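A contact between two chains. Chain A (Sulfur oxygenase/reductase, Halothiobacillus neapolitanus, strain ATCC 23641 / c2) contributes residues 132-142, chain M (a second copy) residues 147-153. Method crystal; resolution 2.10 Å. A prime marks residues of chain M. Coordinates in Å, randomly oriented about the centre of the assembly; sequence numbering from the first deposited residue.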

ATOM      1  N   MET A 132     -16.469  -6.358 -50.183  1.00 29.66           N
ATOM      2  CA  MET A 132     -17.816  -5.807 -50.010  1.00 32.76           C
ATOM      3  C   MET A 132     -18.119  -4.702 -51.021  1.00 28.34           C
ATOM      4  O   MET A 132     -19.217  -4.647 -51.587  1.00 26.09           O
ATOM      5  N   THR A 133     -17.182  -3.766 -51.209  1.00 30.40           N
ATOM      6  CA  THR A 133     -17.451  -2.660 -52.120  1.00 31.66           C
ATOM      7  C   THR A 133     -17.482  -3.099 -53.579  1.00 32.26           C
ATOM      8  O   THR A 133     -17.880  -2.301 -54.440  1.00 27.97           O
ATOM      9  N   ASP A 134     -17.093  -4.348 -53.877  1.00 30.89           N
ATOM     10  CA  ASP A 134     -17.250  -4.911 -55.215  1.00 27.79           C
ATOM     11  C   ASP A 134     -18.625  -5.526 -55.449  1.00 27.86           C
ATOM     12  O   ASP A 134     -18.994  -5.791 -56.603  1.00 27.79           O
ATOM     13  N   VAL A 135     -19.386  -5.794 -54.395  1.00 32.13           N
ATOM     14  CA  VAL A 135     -20.564  -6.650 -54.545  1.00 31.99           C
ATOM     15  C   VAL A 135     -21.641  -6.009 -55.428  1.00 29.70           C
ATOM     16  O   VAL A 135     -22.200  -6.708 -56.290  1.00 29.17           O
ATOM     17  N   PRO A 136     -21.988  -4.717 -55.291  1.00 33.36           N
ATOM     18  CA  PRO A 136     -23.004  -4.176 -56.217  1.00 31.98           C
ATOM     19  C   PRO A 136     -22.604  -4.300 -57.675  1.00 27.40           C
ATOM     20  O   PRO A 136     -23.449  -4.632 -58.514  1.00 33.02           O
ATOM     21  N   GLN A 137     -21.336  -4.069 -58.014  1.00 32.45           N
ATOM     22  CA  GLN A 137     -20.945  -4.190 -59.416  1.00 36.52           C
ATOM     23  C   GLN A 137     -20.972  -5.644 -59.893  1.00 42.13           C
ATOM     24  O   GLN A 137     -21.351  -5.925 -61.045  1.00 38.07           O
ATOM     25  N   VAL A 138     -20.555  -6.581 -59.038  1.00 35.94           N
ATOM     26  CA  VAL A 138     -20.649  -7.998 -59.394  1.00 40.34           C
ATOM     27  C   VAL A 138     -22.102  -8.378 -59.643  1.00 39.48           C
ATOM     28  O   VAL A 138     -22.429  -9.068 -60.619  1.00 39.33           O
ATOM     29  N   LEU A 139     -23.001  -7.888 -58.796  1.00 38.44           N
ATOM     30  CA  LEU A 139     -24.422  -8.141 -58.988  1.00 40.01           C
ATOM     31  C   LEU A 139     -24.903  -7.563 -60.317  1.00 44.66           C
ATOM     32  O   LEU A 139     -25.539  -8.257 -61.125  1.00 39.64           O
ATOM     33  N   GLY A 140     -24.592  -6.290 -60.566  1.00 37.22           N
ATOM     34  CA  GLY A 140     -25.016  -5.670 -61.812  1.00 33.87           C
ATOM     35  C   GLY A 140     -24.448  -6.366 -63.035  1.00 44.90           C
ATOM     36  O   GLY A 140     -25.152  -6.567 -64.031  1.00 40.57           O
ATOM     37  N   ASP A 141     -23.167  -6.748 -62.981  1.00 40.77           N
ATOM     38  CA  ASP A 141     -22.564  -7.427 -64.123  1.00 43.95           C
ATOM     39  C   ASP A 141     -23.208  -8.787 -64.344  1.00 50.24           C
ATOM     40  O   ASP A 141     -23.436  -9.195 -65.489  1.00 47.66           O
ATOM     41  N   SER A 142     -23.533  -9.486 -63.256  1.00 51.31           N
ATOM     42  CA  SER A 142     -24.180 -10.787 -63.375  1.00 46.73           C
ATOM     43  C   SER A 142     -25.537 -10.658 -64.050  1.00 50.11           C
ATOM     44  O   SER A 142     -25.872 -11.457 -64.931  1.00 48.17           O
TER
ATOM     45  N   GLU M 147     -26.803   1.380 -67.149  1.00 48.79           N
ATOM     46  CA  GLU M 147     -25.395   1.680 -66.936  1.00 47.08           C
ATOM     47  C   GLU M 147     -24.789   0.672 -65.970  1.00 46.88           C
ATOM     48  O   GLU M 147     -25.492  -0.033 -65.243  1.00 47.44           O
ATOM     49  N   ARG M 148     -23.465   0.598 -65.978  1.00 46.63           N
ATOM     50  CA  ARG M 148     -22.783  -0.330 -65.091  1.00 39.90           C
ATOM     51  C   ARG M 148     -22.834   0.194 -63.659  1.00 39.57           C
ATOM     52  O   ARG M 148     -22.752   1.401 -63.429  1.00 43.55           O
ATOM     53  N   VAL M 149     -23.032  -0.710 -62.705  1.00 36.30           N
ATOM     54  CA  VAL M 149     -22.979  -0.339 -61.282  1.00 34.60           C
ATOM     55  C   VAL M 149     -21.532  -0.043 -60.899  1.00 34.16           C
ATOM     56  O   VAL M 149     -20.642  -0.868 -61.181  1.00 35.76           O
ATOM     57  N   PRO M 150     -21.233   1.078 -60.249  1.00 35.52           N
ATOM     58  CA  PRO M 150     -19.838   1.378 -59.916  1.00 35.49           C
ATOM     59  C   PRO M 150     -19.342   0.555 -58.728  1.00 33.76           C
ATOM     60  O   PRO M 150     -20.114  -0.035 -57.972  1.00 32.24           O
ATOM     61  N   LYS M 151     -18.016   0.550 -58.557  1.00 24.74           N
ATOM     62  CA  LYS M 151     -17.470   0.223 -57.247  1.00 29.26           C
ATOM     63  C   LYS M 151     -18.020   1.221 -56.231  1.00 28.93           C
ATOM     64  O   LYS M 151     -18.265   2.382 -56.550  1.00 29.35           O
ATOM     65  N   VAL M 152     -18.219   0.764 -55.004  1.00 28.20           N
ATOM     66  CA  VAL M 152     -18.782   1.605 -53.958  1.00 30.23           C
ATOM     67  C   VAL M 152     -17.640   2.387 -53.316  1.00 34.39           C
ATOM     68  O   VAL M 152     -16.761   1.802 -52.667  1.00 26.74           O
ATOM     69  N   ALA M 153     -17.644   3.709 -53.512  1.00 25.54           N
ATOM     70  CA  ALA M 153     -16.669   4.618 -52.894  1.00 27.27           C
ATOM     71  C   ALA M 153     -17.354   5.334 -51.728  1.00 33.67           C
ATOM     72  O   ALA M 153     -18.075   6.325 -51.921  1.00 25.68           O
TER

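A 3-10 segment, 132-134, leading into a helix lies against an extended, irregular segment of the second copy, and the rule of the contact is that one side-chain amide and one backbone carbonyl of chain A bond directly to the backbone of chain M, and two charge pairs flank a small apolar cluster. Met132 stays out of it, its side chain (m, m, t) ending away from chain M. Thr133 (p) points sideways; its CB lies 4.0 Å from Val152′ CB, and its carbonyl does the polar work, accepting from Val152′ N (N to Thr133 O, 3.1 Å). Water 1 donates to that same Thr133 O and to Pro150′ O, and accepts from Gln137 N, so it serves a helix amide whose carbonyl partner would be this one.

Asp134 (m) starts away, yet its end returns to form a salt bridge, OD1 to Lys151′ NZ at 2.8 Å; the lysine reaches it with an m, m, t, p chain. Val135 faces away. Pro136 points in and fills the apolar centre: its CB meets Val149′ CG1 at 3.6 Å and its CG meets Val152′ CG2 at 3.5 Å, both valines being t and pointing toward the helix.

Gln137, with chi1 and chi2 both t, buries the most area. Its NE2 donates to Val149′ O at 2.8 Å, nearly straight, while its OE1 lies over one face of the Arg148′ guanidinium. Val138 and Leu139 make no contact. Gly140 lets the segment come close: its CA is 4.0 Å from Val149′ CG2, and an ideal CB would clash at 2.6 Å from that methyl.

Asp141 (m) closes the row with a two-pronged salt bridge at the guanidinium edge, Arg148′ NE to Asp141 OD1 at 3.0 Å and Arg148′ NH2 to Asp141 OD2 at 2.6 Å. Water 2 accepts from Val149′ N and donates to Asp141 OD1.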

ATOM      1  CB  MET A 132     -17.990  -5.258 -48.588  1.00 38.58           C
ATOM      2  CG  MET A 132     -18.061  -6.282 -47.465  1.00 53.02           C
ATOM      3  SD  MET A 132     -19.604  -7.233 -47.450  1.00 79.99           S
ATOM      4  CE  MET A 132     -19.636  -7.855 -45.763  1.00 82.45           C
ATOM      5  CB  THR A 133     -16.431  -1.522 -51.916  1.00 35.06           C
ATOM      6  OG1 THR A 133     -15.103  -2.028 -52.011  1.00 32.41           O
ATOM      7  CG2 THR A 133     -16.622  -0.865 -50.545  1.00 28.10           C
ATOM      8  CB  ASP A 134     -16.200  -5.997 -55.473  1.00 30.70           C
ATOM      9  CG  ASP A 134     -14.775  -5.480 -55.330  1.00 34.11           C
ATOM     10  OD1 ASP A 134     -14.540  -4.300 -55.644  1.00 40.75           O
ATOM     11  OD2 ASP A 134     -13.886  -6.251 -54.907  1.00 37.61           O
ATOM     12  CB  VAL A 135     -21.084  -7.078 -53.164  1.00 30.01           C
ATOM     13  CG1 VAL A 135     -22.432  -7.788 -53.280  1.00 30.52           C
ATOM     14  CG2 VAL A 135     -20.050  -8.004 -52.537  1.00 30.49           C
ATOM     15  CB  PRO A 136     -23.173  -2.714 -55.764  1.00 28.83           C
ATOM     16  CG  PRO A 136     -22.813  -2.750 -54.294  1.00 30.24           C
ATOM     17  CD  PRO A 136     -21.644  -3.739 -54.235  1.00 32.35           C
ATOM     18  CB  GLN A 137     -19.568  -3.579 -59.627  1.00 24.93           C
ATOM     19  CG  GLN A 137     -19.001  -3.910 -60.972  1.00 34.99           C
ATOM     20  CD  GLN A 137     -17.804  -3.060 -61.314  1.00 36.49           C
ATOM     21  OE1 GLN A 137     -16.681  -3.544 -61.333  1.00 42.09           O
ATOM     22  NE2 GLN A 137     -18.045  -1.792 -61.628  1.00 30.26           N
ATOM     23  CB  VAL A 138     -20.013  -8.872 -58.292  1.00 39.02           C
ATOM     24  CG1 VAL A 138     -20.412 -10.355 -58.473  1.00 39.55           C
ATOM     25  CG2 VAL A 138     -18.502  -8.733 -58.319  1.00 31.65           C
ATOM     26  CB  LEU A 139     -25.192  -7.546 -57.814  1.00 44.58           C
ATOM     27  CG  LEU A 139     -26.656  -7.874 -57.574  1.00 45.82           C
ATOM     28  CD1 LEU A 139     -26.809  -9.326 -57.326  1.00 45.59           C
ATOM     29  CD2 LEU A 139     -27.079  -7.126 -56.349  1.00 54.66           C
ATOM     30  CB  ASP A 141     -21.063  -7.590 -63.902  1.00 47.16           C
ATOM     31  CG  ASP A 141     -20.317  -6.264 -63.919  1.00 49.11           C
ATOM     32  OD1 ASP A 141     -20.933  -5.211 -64.216  1.00 48.09           O
ATOM     33  OD2 ASP A 141     -19.114  -6.280 -63.581  1.00 48.27           O
ATOM     34  CB  SER A 142     -24.316 -11.436 -61.998  1.00 39.68           C
ATOM     35  OG  SER A 142     -23.044 -11.807 -61.491  1.00 44.37           O
TER
ATOM     36  CB  GLU M 147     -25.206   3.099 -66.391  1.00 59.13           C
ATOM     37  CG  GLU M 147     -25.627   4.205 -67.343  1.00 70.25           C
ATOM     38  CD  GLU M 147     -25.550   5.589 -66.714  1.00 81.01           C
ATOM     39  OE1 GLU M 147     -25.165   5.692 -65.526  1.00 81.31           O
ATOM     40  OE2 GLU M 147     -25.892   6.573 -67.408  1.00 86.12           O
ATOM     41  CB  ARG M 148     -21.341  -0.521 -65.532  1.00 40.51           C
ATOM     42  CG  ARG M 148     -20.729  -1.726 -64.905  1.00 45.60           C
ATOM     43  CD  ARG M 148     -19.335  -1.957 -65.398  1.00 43.82           C
ATOM     44  NE  ARG M 148     -18.831  -3.219 -64.878  1.00 45.63           N
ATOM     45  CZ  ARG M 148     -17.554  -3.560 -64.856  1.00 44.95           C
ATOM     46  NH1 ARG M 148     -16.640  -2.724 -65.327  1.00 52.02           N
ATOM     47  NH2 ARG M 148     -17.197  -4.739 -64.354  1.00 41.84           N
ATOM     48  CB  VAL M 149     -23.550  -1.462 -60.416  1.00 35.68           C
ATOM     49  CG1 VAL M 149     -23.514  -1.058 -58.937  1.00 30.01           C
ATOM     50  CG2 VAL M 149     -24.959  -1.803 -60.852  1.00 33.41           C
ATOM     51  CB  PRO M 150     -19.876   2.872 -59.565  1.00 34.19           C
ATOM     52  CG  PRO M 150     -21.251   3.074 -59.021  1.00 39.37           C
ATOM     53  CD  PRO M 150     -22.140   2.176 -59.867  1.00 35.55           C
ATOM     54  CB  LYS M 151     -15.941   0.304 -57.254  1.00 24.98           C
ATOM     55  CG  LYS M 151     -15.278  -0.655 -58.264  1.00 28.77           C
ATOM     56  CD  LYS M 151     -15.725  -2.107 -58.016  1.00 23.41           C
ATOM     57  CE  LYS M 151     -14.804  -3.082 -58.782  1.00 27.58           C
ATOM     58  NZ  LYS M 151     -13.508  -3.185 -58.031  1.00 32.61           N
ATOM     59  CB  VAL M 152     -19.528   0.770 -52.918  1.00 32.31           C
ATOM     60  CG1 VAL M 152     -20.060   1.687 -51.818  1.00 30.20           C
ATOM     61  CG2 VAL M 152     -20.658  -0.070 -53.597  1.00 25.74           C
ATOM     62  CB  ALA M 153     -16.128   5.613 -53.914  1.00 24.56           C
TER
HETATM   63  O   HOH W   1     -19.637  -2.290 -56.459  1.00 29.14           O
HETATM   64  O   HOH W   2     -23.192  -3.506 -63.259  1.00 42.03           O